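Local coordinates for chitin deacetylase 1 (PDB 5ZNT), which removes the acetyl groups from N-acetyl-D-glucosamine residues of chitin to give chitosan and acetate, as a zinc-dependent enzyme of the carbohydrate esterase 4 family, at residues K63-N66 / C70-K73; W209-N214 / T304-W309; D297-T302 / E323-K328; N312-T315 / N321-P324. All coordinates share one frame; numbering follows the deposited sequence.

Contact 1: K63-N66 / C70-K73; sequences KRKN and CDIK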
loop_
_atom_site.group_PDB
_atom_site.type_symbol
_atom_site.label_atom_id
_atom_site.label_comp_id
_atom_site.label_asym_id
_atom_site.label_seq_id
_atom_site.Cartn_x
_atom_site.Cartn_y
_atom_site.Cartn_z
ATOM N N LYS A 63 -18.396 -3.079 -11.007
ATOM C CA LYS A 63 -19.722 -2.905 -10.430
ATOM C C LYS A 63 -19.708 -2.413 -8.988
ATOM O O LYS A 63 -20.773 -2.080 -8.459
ATOM C CB LYS A 63 -20.498 -4.227 -10.468
ATOM C CG LYS A 63 -20.413 -4.967 -11.792
ATOM C CD LYS A 63 -21.782 -5.133 -12.431
ATOM C CE LYS A 63 -21.738 -6.170 -13.545
ATOM N NZ LYS A 63 -21.504 -7.532 -12.998
ATOM N N ARG A 64 -18.557 -2.405 -8.319
ATOM C CA ARG A 64 -18.454 -1.931 -6.941
ATOM C C ARG A 64 -17.991 -0.482 -7.005
ATOM O O ARG A 64 -16.901 -0.200 -7.509
ATOM C CB ARG A 64 -17.492 -2.805 -6.133
ATOM C CG ARG A 64 -17.910 -4.283 -6.121
ATOM C CD ARG A 64 -17.041 -5.206 -5.259
ATOM N NE ARG A 64 -17.828 -6.386 -4.892
ATOM C CZ ARG A 64 -17.758 -7.567 -5.493
ATOM N NH1 ARG A 64 -16.870 -7.782 -6.477
ATOM N NH2 ARG A 64 -18.567 -8.543 -5.082
ATOM N N LYS A 65 -18.838 0.441 -6.541
ATOM C CA LYS A 65 -18.601 1.869 -6.714
ATOM C C LYS A 65 -18.620 2.568 -5.367
ATOM O O LYS A 65 -19.436 2.236 -4.506
ATOM C CB LYS A 65 -19.669 2.524 -7.608
ATOM C CG LYS A 65 -20.001 1.763 -8.860
ATOM C CD LYS A 65 -19.185 2.248 -10.024
ATOM C CE LYS A 65 -19.724 1.676 -11.333
ATOM N NZ LYS A 65 -18.700 1.829 -12.365
ATOM N N ASN A 66 -17.732 3.545 -5.207
ATOM C CA ASN A 66 -17.724 4.432 -4.050
ATOM C C ASN A 66 -18.916 5.391 -4.122
ATOM O O ASN A 66 -19.588 5.470 -5.146
ATOM C CB ASN A 66 -16.423 5.220 -4.018
ATOM C CG ASN A 66 -15.266 4.395 -3.499
ATOM O OD1 ASN A 66 -15.436 3.566 -2.605
ATOM N ND2 ASN A 66 -14.088 4.633 -4.041
ATOM N N CYS A 70 -17.612 6.239 -8.607
ATOM C CA CYS A 70 -16.429 5.676 -9.255
ATOM C C CYS A 70 -16.108 4.283 -8.710
ATOM O O CYS A 70 -16.392 3.970 -7.550
ATOM C CB CYS A 70 -15.216 6.596 -9.064
ATOM S SG CYS A 70 -15.439 8.290 -9.776
ATOM N N ASP A 71 -15.468 3.465 -9.556
ATOM C CA ASP A 71 -15.036 2.133 -9.144
ATOM C C ASP A 71 -14.143 2.219 -7.910
ATOM O O ASP A 71 -13.317 3.120 -7.783
ATOM C CB ASP A 71 -14.273 1.449 -10.281
ATOM C CG ASP A 71 -15.149 1.197 -11.503
ATOM O OD1 ASP A 71 -16.348 0.917 -11.346
ATOM O OD2 ASP A 71 -14.624 1.253 -12.615
ATOM N N ILE A 72 -14.327 1.276 -6.986
ATOM C CA ILE A 72 -13.419 1.182 -5.847
ATOM C C ILE A 72 -11.996 0.947 -6.354
ATOM O O ILE A 72 -11.780 0.322 -7.398
ATOM C CB ILE A 72 -13.850 0.073 -4.874
ATOM C CG1 ILE A 72 -13.882 -1.298 -5.549
ATOM C CG2 ILE A 72 -15.221 0.376 -4.303
ATOM C CD1 ILE A 72 -14.126 -2.428 -4.503
ATOM N N LYS A 73 -11.021 1.489 -5.632
ATOM C CA LYS A 73 -9.626 1.429 -6.052
ATOM C C LYS A 73 -8.778 0.838 -4.936
ATOM O O LYS A 73 -9.030 1.082 -3.753
ATOM C CB LYS A 73 -9.070 2.806 -6.414
ATOM C CG LYS A 73 -9.856 3.565 -7.500
ATOM C CD LYS A 73 -9.922 2.756 -8.810
ATOM C CE LYS A 73 -10.351 3.677 -9.970
ATOM N NZ LYS A 73 -11.617 4.412 -9.628
HETATM O O HOH W 1 -15.887 -1.794 -9.341
HETATM O O HOH W 2 -13.395 5.863 -6.423
#
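The carboxylate of D71 takes K65 on one oxygen and S330 on the other. K65 NZ forms a salt bridge with D71 OD1 at 2.7 Å, coming from the syn side but 33° out of the carboxylate plane. S330 OG is hydrogen-bonded to D71 OD2. K65 and D71 lie alongside each other and point the same way. A bend in the lysine chain at chi2 (-94°) lets CD and CE run past OD1 before NZ reaches it. With an alanine at K65, D71 OD1 would probably lose its charged mate. The second flat group is the amide of N66. Its OD1 accepts the backbone N of F300 and has I72 CG2 3.6 Å away. Its ND2 donates to a water at 2.8 Å, and that water donates to D71 O. D71 O also accepts K73 NZ.

The backbones form a single antiparallel bridge, with K65 and D71 as a non-hydrogen-bonded pair. I72 N donates to R64 O at 3.0 Å. N66 N donates to C70 O at 2.7 Å, nearly along the C=O axis. R64 CB rests on I72 CD1 at 3.8 Å, while the guanidinium runs on to a salt bridge with D289.

The bridge ties together the two ends of a tight loop between helix 53-59 and strand 75-78 of the deacetylase domain. R64 and I72 both pack on helix 278-294. N66 and I72 touch strand 298-300, and a disulfide links C70 to C329.

Contact 2: W209-N214 / T304-W309; sequences WEMVMN and TQVIQW
W209 and M211 meet helix 303-311 through apolar contacts, and no hydrogen bond crosses between the two segments. The CH-pi interaction is made by I307. Its CG2 stands over one face of the W209 indole, 4.0 Å from the centroid of the five-membered ring and 12° off the ring normal. CG2 is anti to the backbone N of I307, and CG1 is anti to the carbonyl carbon. I307 CD1 lies 3.9 Å from W209 CB.

The aliphatic and sulfur contacts belong to M211. Its chain folds at chi2 and chi3 (-63° and -58°), which tucks the thioether against the helix. M211 SD lies 3.8 Å from I307 CG1. M211 CE touches V306 CG1 at 3.7 Å, and V306 CB lies equally close. M211 is also the centre of an inverse gamma turn, where the strand is interrupted.

All four residues are buried. Y168 of strand 168-169 touches W209, M211 and I307. V306 also packs on M39 and T41 of strand 38-45, so helix 303-311 is lodged between that parallel sheet and the mixed sheet containing strand 209-214.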
loop_
_atom_site.group_PDB
_atom_site.type_symbol
_atom_site.label_atom_id
_atom_site.label_comp_id
_atom_site.label_asym_id
_atom_site.label_seq_id
_atom_site.Cartn_x
_atom_site.Cartn_y
_atom_site.Cartn_z
ATOM N N TRP A 209 6.042 10.860 3.558
ATOM C CA TRP A 209 4.818 10.487 4.252
ATOM C C TRP A 209 4.914 9.051 4.736
ATOM O O TRP A 209 5.524 8.197 4.087
ATOM C CB TRP A 209 3.608 10.630 3.331
ATOM C CG TRP A 209 3.202 12.027 3.049
ATOM C CD1 TRP A 209 3.678 12.849 2.056
ATOM C CD2 TRP A 209 2.215 12.785 3.758
ATOM N NE1 TRP A 209 3.039 14.069 2.107
ATOM C CE2 TRP A 209 2.145 14.058 3.146
ATOM C CE3 TRP A 209 1.387 12.509 4.854
ATOM C CZ2 TRP A 209 1.275 15.061 3.589
ATOM C CZ3 TRP A 209 0.516 13.506 5.295
ATOM C CH2 TRP A 209 0.471 14.770 4.658
ATOM N N GLU A 210 4.295 8.776 5.886
ATOM C CA GLU A 210 4.153 7.411 6.375
ATOM C C GLU A 210 2.679 7.033 6.353
ATOM O O GLU A 210 1.895 7.522 7.177
ATOM C CB GLU A 210 4.716 7.229 7.784
ATOM C CG GLU A 210 4.496 5.805 8.330
ATOM C CD GLU A 210 5.193 4.760 7.456
ATOM O OE1 GLU A 210 6.305 5.052 6.979
ATOM O OE2 GLU A 210 4.654 3.653 7.257
ATOM N N MET A 211 2.311 6.128 5.444
ATOM C CA MET A 211 0.972 5.540 5.456
ATOM C C MET A 211 0.982 4.432 6.495
ATOM O O MET A 211 1.098 3.244 6.190
ATOM C CB MET A 211 0.589 5.023 4.074
ATOM C CG MET A 211 0.256 6.143 3.094
ATOM S SD MET A 211 -1.189 7.134 3.598
ATOM C CE MET A 211 -2.472 5.875 3.721
ATOM N N VAL A 212 0.838 4.846 7.761
ATOM C CA VAL A 212 1.128 3.952 8.869
ATOM C C VAL A 212 0.188 2.762 8.833
ATOM O O VAL A 212 -0.985 2.872 8.444
ATOM C CB VAL A 212 1.038 4.724 10.203
ATOM C CG1 VAL A 212 -0.378 5.301 10.431
ATOM C CG2 VAL A 212 1.476 3.860 11.378
ATOM N N MET A 213 0.706 1.603 9.216
ATOM C CA MET A 213 -0.045 0.352 9.179
ATOM C C MET A 213 -0.536 0.080 10.598
ATOM O O MET A 213 0.169 -0.510 11.413
ATOM C CB MET A 213 0.821 -0.788 8.639
ATOM C CG MET A 213 1.310 -0.552 7.190
ATOM S SD MET A 213 2.466 -1.845 6.595
ATOM C CE MET A 213 1.389 -3.249 6.404
ATOM N N ASN A 214 -1.761 0.530 10.890
ATOM C CA ASN A 214 -2.375 0.238 12.182
ATOM C C ASN A 214 -2.646 -1.248 12.303
ATOM O O ASN A 214 -3.269 -1.844 11.422
ATOM C CB ASN A 214 -3.692 0.998 12.341
ATOM C CG ASN A 214 -3.495 2.473 12.520
ATOM O OD1 ASN A 214 -3.069 2.925 13.582
ATOM N ND2 ASN A 214 -3.816 3.248 11.482
ATOM N N THR A 304 -2.203 6.885 -2.333
ATOM C CA THR A 304 -1.997 8.248 -2.806
ATOM C C THR A 304 -3.257 9.085 -2.605
ATOM O O THR A 304 -3.176 10.260 -2.231
ATOM C CB THR A 304 -1.582 8.239 -4.279
ATOM O OG1 THR A 304 -0.250 7.729 -4.391
ATOM C CG2 THR A 304 -1.626 9.663 -4.899
ATOM N N GLN A 305 -4.434 8.483 -2.812
ATOM C CA GLN A 305 -5.680 9.225 -2.635
ATOM C C GLN A 305 -5.923 9.593 -1.170
ATOM O O GLN A 305 -6.536 10.633 -0.895
ATOM C CB GLN A 305 -6.848 8.419 -3.203
ATOM C CG GLN A 305 -6.909 8.535 -4.713
ATOM C CD GLN A 305 -7.869 7.581 -5.366
ATOM O OE1 GLN A 305 -8.383 6.651 -4.740
ATOM N NE2 GLN A 305 -8.141 7.818 -6.643
ATOM N N VAL A 306 -5.458 8.774 -0.223
ATOM C CA VAL A 306 -5.532 9.176 1.180
ATOM C C VAL A 306 -4.711 10.440 1.400
ATOM O O VAL A 306 -5.190 11.422 1.981
ATOM C CB VAL A 306 -5.070 8.043 2.114
ATOM C CG1 VAL A 306 -5.038 8.549 3.571
ATOM C CG2 VAL A 306 -6.000 6.861 2.019
ATOM N N ILE A 307 -3.465 10.439 0.918
ATOM C CA ILE A 307 -2.596 11.602 1.087
ATOM C C ILE A 307 -3.210 12.837 0.430
ATOM O O ILE A 307 -3.114 13.949 0.959
ATOM C CB ILE A 307 -1.187 11.299 0.534
ATOM C CG1 ILE A 307 -0.524 10.190 1.354
ATOM C CG2 ILE A 307 -0.312 12.567 0.517
ATOM C CD1 ILE A 307 0.820 9.673 0.758
ATOM N N GLN A 308 -3.859 12.664 -0.725
ATOM C CA GLN A 308 -4.471 13.809 -1.390
ATOM C C GLN A 308 -5.605 14.389 -0.547
ATOM O O GLN A 308 -5.761 15.616 -0.466
ATOM C CB GLN A 308 -4.956 13.406 -2.783
ATOM C CG GLN A 308 -3.814 13.254 -3.772
ATOM C CD GLN A 308 -4.252 12.592 -5.051
ATOM O OE1 GLN A 308 -5.060 11.664 -5.036
ATOM N NE2 GLN A 308 -3.732 13.074 -6.171
ATOM N N TRP A 309 -6.370 13.528 0.131
ATOM C CA TRP A 309 -7.395 14.017 1.050
ATOM C C TRP A 309 -6.770 14.716 2.255
ATOM O O TRP A 309 -7.241 15.781 2.671
ATOM C CB TRP A 309 -8.282 12.868 1.515
ATOM C CG TRP A 309 -9.454 13.312 2.367
ATOM C CD1 TRP A 309 -10.737 13.527 1.944
ATOM C CD2 TRP A 309 -9.444 13.591 3.774
ATOM N NE1 TRP A 309 -11.526 13.933 2.998
ATOM C CE2 TRP A 309 -10.757 13.984 4.130
ATOM C CE3 TRP A 309 -8.457 13.558 4.761
ATOM C CZ2 TRP A 309 -11.106 14.336 5.436
ATOM C CZ3 TRP A 309 -8.802 13.910 6.060
ATOM C CH2 TRP A 309 -10.120 14.286 6.386
#

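Contact 3: D297-T302 / E323-K328; sequences DVYFVT and EPWREK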
loop_
_atom_site.group_PDB
_atom_site.type_symbol
_atom_site.label_atom_id
_atom_site.label_comp_id
_atom_site.label_asym_id
_atom_site.label_seq_id
_atom_site.Cartn_x
_atom_site.Cartn_y
_atom_site.Cartn_z
ATOM N N ASP A 297 -20.809 7.221 3.263
ATOM C CA ASP A 297 -19.673 7.953 3.812
ATOM C C ASP A 297 -18.405 7.100 3.905
ATOM O O ASP A 297 -17.500 7.434 4.677
ATOM C CB ASP A 297 -20.034 8.518 5.195
ATOM C CG ASP A 297 -20.541 7.450 6.149
ATOM O OD1 ASP A 297 -20.677 6.278 5.730
ATOM O OD2 ASP A 297 -20.818 7.775 7.330
ATOM N N VAL A 298 -18.316 6.016 3.131
ATOM C CA VAL A 298 -17.163 5.113 3.138
ATOM C C VAL A 298 -16.606 5.056 1.715
ATOM O O VAL A 298 -17.355 4.801 0.766
ATOM C CB VAL A 298 -17.545 3.706 3.639
ATOM C CG1 VAL A 298 -16.401 2.686 3.391
ATOM C CG2 VAL A 298 -17.908 3.733 5.133
ATOM N N TYR A 299 -15.303 5.293 1.570
ATOM C CA TYR A 299 -14.623 5.275 0.271
ATOM C C TYR A 299 -13.450 4.294 0.305
ATOM O O TYR A 299 -12.581 4.395 1.177
ATOM C CB TYR A 299 -14.075 6.655 -0.092
ATOM C CG TYR A 299 -15.106 7.631 -0.599
ATOM C CD1 TYR A 299 -16.006 8.243 0.282
ATOM C CD2 TYR A 299 -15.171 7.961 -1.950
ATOM C CE1 TYR A 299 -16.956 9.162 -0.181
ATOM C CE2 TYR A 299 -16.108 8.874 -2.418
ATOM C CZ TYR A 299 -16.992 9.466 -1.528
ATOM O OH TYR A 299 -17.908 10.372 -2.004
ATOM N N PHE A 300 -13.415 3.379 -0.668
ATOM C CA PHE A 300 -12.251 2.519 -0.905
ATOM C C PHE A 300 -11.352 3.235 -1.896
ATOM O O PHE A 300 -11.711 3.384 -3.070
ATOM C CB PHE A 300 -12.688 1.161 -1.447
ATOM C CG PHE A 300 -13.500 0.358 -0.472
ATOM C CD1 PHE A 300 -14.853 0.612 -0.308
ATOM C CD2 PHE A 300 -12.912 -0.652 0.282
ATOM C CE1 PHE A 300 -15.606 -0.118 0.598
ATOM C CE2 PHE A 300 -13.672 -1.406 1.174
ATOM C CZ PHE A 300 -15.011 -1.126 1.342
ATOM N N VAL A 301 -10.195 3.705 -1.418
ATOM C CA VAL A 301 -9.309 4.568 -2.180
ATOM C C VAL A 301 -7.878 4.025 -2.154
ATOM O O VAL A 301 -7.512 3.186 -1.322
ATOM C CB VAL A 301 -9.341 6.015 -1.632
ATOM C CG1 VAL A 301 -10.750 6.637 -1.817
ATOM C CG2 VAL A 301 -8.955 6.012 -0.163
ATOM N N THR A 302 -7.056 4.542 -3.067
ATOM C CA THR A 302 -5.635 4.215 -3.061
ATOM C C THR A 302 -4.921 4.947 -1.929
ATOM O O THR A 302 -5.445 5.888 -1.324
ATOM C CB THR A 302 -4.981 4.591 -4.385
ATOM O OG1 THR A 302 -4.905 6.016 -4.489
ATOM C CG2 THR A 302 -5.779 4.051 -5.572
ATOM N N GLU A 323 -11.922 15.965 -6.962
ATOM C CA GLU A 323 -11.369 15.518 -8.239
ATOM C C GLU A 323 -10.305 14.428 -8.116
ATOM O O GLU A 323 -10.335 13.497 -8.939
ATOM C CB GLU A 323 -10.812 16.713 -9.024
ATOM C CG GLU A 323 -11.891 17.568 -9.689
ATOM C CD GLU A 323 -12.906 16.737 -10.481
ATOM O OE1 GLU A 323 -12.495 15.853 -11.275
ATOM O OE2 GLU A 323 -14.125 16.960 -10.302
ATOM N N PRO A 324 -9.356 14.472 -7.169
ATOM C CA PRO A 324 -8.366 13.377 -7.112
ATOM C C PRO A 324 -9.005 12.015 -6.932
ATOM O O PRO A 324 -8.517 11.030 -7.501
ATOM C CB PRO A 324 -7.481 13.768 -5.920
ATOM C CG PRO A 324 -7.572 15.289 -5.884
ATOM C CD PRO A 324 -9.005 15.569 -6.241
ATOM N N TRP A 325 -10.110 11.930 -6.189
ATOM C CA TRP A 325 -10.788 10.652 -6.015
ATOM C C TRP A 325 -11.592 10.225 -7.241
ATOM O O TRP A 325 -12.116 9.100 -7.261
ATOM C CB TRP A 325 -11.690 10.705 -4.785
ATOM C CG TRP A 325 -10.935 10.725 -3.480
ATOM C CD1 TRP A 325 -9.589 10.871 -3.306
ATOM C CD2 TRP A 325 -11.496 10.592 -2.170
ATOM N NE1 TRP A 325 -9.277 10.828 -1.962
ATOM C CE2 TRP A 325 -10.428 10.650 -1.247
ATOM C CE3 TRP A 325 -12.794 10.428 -1.690
ATOM C CZ2 TRP A 325 -10.622 10.546 0.123
ATOM C CZ3 TRP A 325 -12.985 10.331 -0.328
ATOM C CH2 TRP A 325 -11.908 10.404 0.566
ATOM N N ARG A 326 -11.708 11.081 -8.256
ATOM C CA ARG A 326 -12.432 10.750 -9.474
ATOM C C ARG A 326 -11.503 10.472 -10.650
ATOM O O ARG A 326 -11.993 10.207 -11.749
ATOM C CB ARG A 326 -13.405 11.885 -9.844
ATOM C CG ARG A 326 -14.312 12.350 -8.705
ATOM C CD ARG A 326 -15.385 13.320 -9.198
ATOM N NE ARG A 326 -16.091 12.706 -10.311
ATOM C CZ ARG A 326 -17.223 12.023 -10.191
ATOM N NH1 ARG A 326 -17.810 11.904 -8.999
ATOM N NH2 ARG A 326 -17.769 11.470 -11.268
ATOM N N GLU A 327 -10.182 10.545 -10.462
ATOM C CA GLU A 327 -9.262 10.179 -11.541
ATOM C C GLU A 327 -9.500 8.726 -11.935
ATOM O O GLU A 327 -9.669 7.853 -11.069
ATOM C CB GLU A 327 -7.799 10.385 -11.127
ATOM C CG GLU A 327 -7.429 11.816 -10.713
ATOM C CD GLU A 327 -6.060 11.888 -10.019
ATOM O OE1 GLU A 327 -5.299 10.898 -10.097
ATOM O OE2 GLU A 327 -5.750 12.926 -9.380
ATOM N N LYS A 328 -9.557 8.475 -13.239
ATOM C CA LYS A 328 -9.863 7.150 -13.764
ATOM C C LYS A 328 -11.081 6.573 -13.045
ATOM O O LYS A 328 -11.055 5.480 -12.475
ATOM C CB LYS A 328 -8.642 6.229 -13.667
ATOM C CG LYS A 328 -7.482 6.713 -14.526
ATOM C CD LYS A 328 -6.318 5.748 -14.507
ATOM C CE LYS A 328 -5.064 6.419 -13.988
ATOM N NZ LYS A 328 -3.866 5.575 -14.259
#
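W325, which packs its ring on Y299 and V301, donates its NE1 to the backbone O of Q305 in helix 303-311. This bond satisfies the one polar atom of a buried indole. The setting is the NodB-like deacetylase fold of this family, usually described as a distorted (beta/alpha) barrel. Strand 298-300 lies in its parallel sheet beside strand 38-45. The loop carrying W325 packs over the side of the strand where Y299 and V301 point.

The tyrosine and tryptophan rings form an oblique aromatic pair. Their planes stand at 47°, and the Y299 ring centroid lies 4.8 Å from that of the W325 six-membered ring. W325 CZ3 sits over one face of the Y299 ring, displaced toward the rim. The closest atoms are Y299 CD2 and W325 CE3, 3.4 Å apart. W325 chi2 is near zero (9°), which keeps CD1 on the side of its own CA and sends the six-membered ring outward to the strand. Replacing Y299 by an alanine would probably open a gap beside CE3 and CZ3 and leave the indole less firmly fixed at that end.

Two more aromatic rings meet this indole. F322 meets it edge-to-face, and the ring of W309 also touches it. Y299 is flanked further by N66, P67 and N68. At the end of the segment T302 is the N-cap of helix 303-311, and its side chain caps a backbone N of that helix. V301 lies one residue earlier, with its CG1 over a face of W325, 4.1 Å from the centroid of the six-membered ring.

Contact 4: N312-T315 / N321-P324; sequences NPRT and NFEP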
loop_
_atom_site.group_PDB
_atom_site.type_symbol
_atom_site.label_atom_id
_atom_site.label_comp_id
_atom_site.label_asym_id
_atom_site.label_seq_id
_atom_site.Cartn_x
_atom_site.Cartn_y
_atom_site.Cartn_z
ATOM N N ASN A 312 -5.944 18.190 1.487
ATOM C CA ASN A 312 -7.067 19.091 1.244
ATOM C C ASN A 312 -8.321 18.433 1.800
ATOM O O ASN A 312 -9.150 17.896 1.058
ATOM C CB ASN A 312 -7.202 19.412 -0.248
ATOM C CG ASN A 312 -8.394 20.300 -0.543
ATOM O OD1 ASN A 312 -8.965 20.906 0.365
ATOM N ND2 ASN A 312 -8.792 20.366 -1.817
ATOM N N PRO A 313 -8.481 18.440 3.117
ATOM C CA PRO A 313 -9.550 17.645 3.731
ATOM C C PRO A 313 -10.940 18.059 3.251
ATOM O O PRO A 313 -11.286 19.242 3.207
ATOM C CB PRO A 313 -9.345 17.895 5.228
ATOM C CG PRO A 313 -7.881 18.202 5.343
ATOM C CD PRO A 313 -7.556 18.992 4.121
ATOM N N ARG A 314 -11.719 17.059 2.846
ATOM C CA ARG A 314 -13.071 17.242 2.342
ATOM C C ARG A 314 -14.049 16.522 3.254
ATOM O O ARG A 314 -13.796 15.391 3.681
ATOM C CB ARG A 314 -13.225 16.692 0.917
ATOM C CG ARG A 314 -12.088 17.025 -0.027
ATOM C CD ARG A 314 -11.888 18.520 -0.135
ATOM N NE ARG A 314 -13.036 19.219 -0.705
ATOM C CZ ARG A 314 -13.316 20.493 -0.441
ATOM N NH1 ARG A 314 -12.532 21.174 0.395
ATOM N NH2 ARG A 314 -14.379 21.077 -0.990
ATOM N N THR A 315 -15.178 17.170 3.537
ATOM C CA THR A 315 -16.237 16.512 4.279
ATOM C C THR A 315 -16.896 15.447 3.411
ATOM O O THR A 315 -16.704 15.395 2.189
ATOM C CB THR A 315 -17.305 17.517 4.717
ATOM O OG1 THR A 315 -18.039 17.938 3.559
ATOM C CG2 THR A 315 -16.672 18.736 5.394
ATOM N N ASN A 321 -17.463 15.226 -5.098
ATOM C CA ASN A 321 -16.920 15.904 -6.268
ATOM C C ASN A 321 -15.436 16.215 -6.117
ATOM O O ASN A 321 -14.896 17.027 -6.874
ATOM C CB ASN A 321 -17.716 17.183 -6.567
ATOM C CG ASN A 321 -17.915 18.044 -5.338
ATOM O OD1 ASN A 321 -16.960 18.585 -4.782
ATOM N ND2 ASN A 321 -19.157 18.147 -4.886
ATOM N N PHE A 322 -14.766 15.575 -5.159
ATOM C CA PHE A 322 -13.322 15.722 -4.981
ATOM C C PHE A 322 -12.598 15.119 -6.183
ATOM O O PHE A 322 -12.662 13.904 -6.417
ATOM C CB PHE A 322 -12.914 15.043 -3.678
ATOM C CG PHE A 322 -11.517 15.349 -3.236
ATOM C CD1 PHE A 322 -11.008 16.637 -3.326
ATOM C CD2 PHE A 322 -10.707 14.339 -2.714
ATOM C CE1 PHE A 322 -9.715 16.922 -2.894
ATOM C CE2 PHE A 322 -9.420 14.611 -2.277
ATOM C CZ PHE A 322 -8.918 15.901 -2.365
ATOM N N GLU A 323 -11.922 15.965 -6.962
ATOM C CA GLU A 323 -11.369 15.518 -8.239
ATOM C C GLU A 323 -10.305 14.428 -8.116
ATOM O O GLU A 323 -10.335 13.497 -8.939
ATOM C CB GLU A 323 -10.812 16.713 -9.024
ATOM C CG GLU A 323 -11.891 17.568 -9.689
ATOM C CD GLU A 323 -12.906 16.737 -10.481
ATOM O OE1 GLU A 323 -12.495 15.853 -11.275
ATOM O OE2 GLU A 323 -14.125 16.960 -10.302
ATOM N N PRO A 324 -9.356 14.472 -7.169
ATOM C CA PRO A 324 -8.366 13.377 -7.112
ATOM C C PRO A 324 -9.005 12.015 -6.932
ATOM O O PRO A 324 -8.517 11.030 -7.501
ATOM C CB PRO A 324 -7.481 13.768 -5.920
ATOM C CG PRO A 324 -7.572 15.289 -5.884
ATOM C CD PRO A 324 -9.005 15.569 -6.241
#
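R314 lays its aliphatic stem across one face of the F322 ring. R314 CG stands 3.6 Å from the ring centroid and 17° off the normal, a CH-pi contact displaced toward the rim. The nearest ring atom to this CG is F322 CD1, at 3.5 Å. R314 CD follows at 3.8 Å from the same carbon. Bends at chi2 and chi3 fold the chain over the ring, and the guanidinium ends up inclined to it by 32°. Its NH2 has a long, weak ion pair with E318. On the opposite face of F322 lies P324 CD, 3.6 Å above the ring plane, so the phenyl group is clamped between an arginine and a proline.

These segments flank helix 316-319, a short helix after helix 303-311. T315 is its N-cap: the side chain caps a backbone N of the helix, while T315 N is hydrogen-bonded to E318 OE1, as in a capping box. R314 O accepts NE1 of W309, which ties the turn back to the preceding helix.

N312 approaches the rim of the phenyl group, running opposite to it. Its amide is turned 79° from the ring plane. With CG anti to the backbone N, the amide extends toward the edge of the ring, where N312 ND2 lies 3.7 Å from F322 CE1.

Overall arrangement
Contacts 1, 3 and 4 run in a chain, with contact 3 in the middle. Its centre is about 8 Å from that of contact 1 and about 9 Å from that of contact 4. N66 OD1 joins contact 1 to F300 N at 2.8 Å. Contacts 3 and 4 share E323 and P324. Contact 2 lies about 13 Å from contact 3, centre to centre, and W325 NE1 reaches Q305 O at 2.9 Å. Contact 2 meets contact 4 where W309 NE1 bonds R314 O at 2.8 Å. None of the four reaches the zinc site of D46, H101 and H105. V306 and W325 do pack on strand 38-45, which ends just before D46.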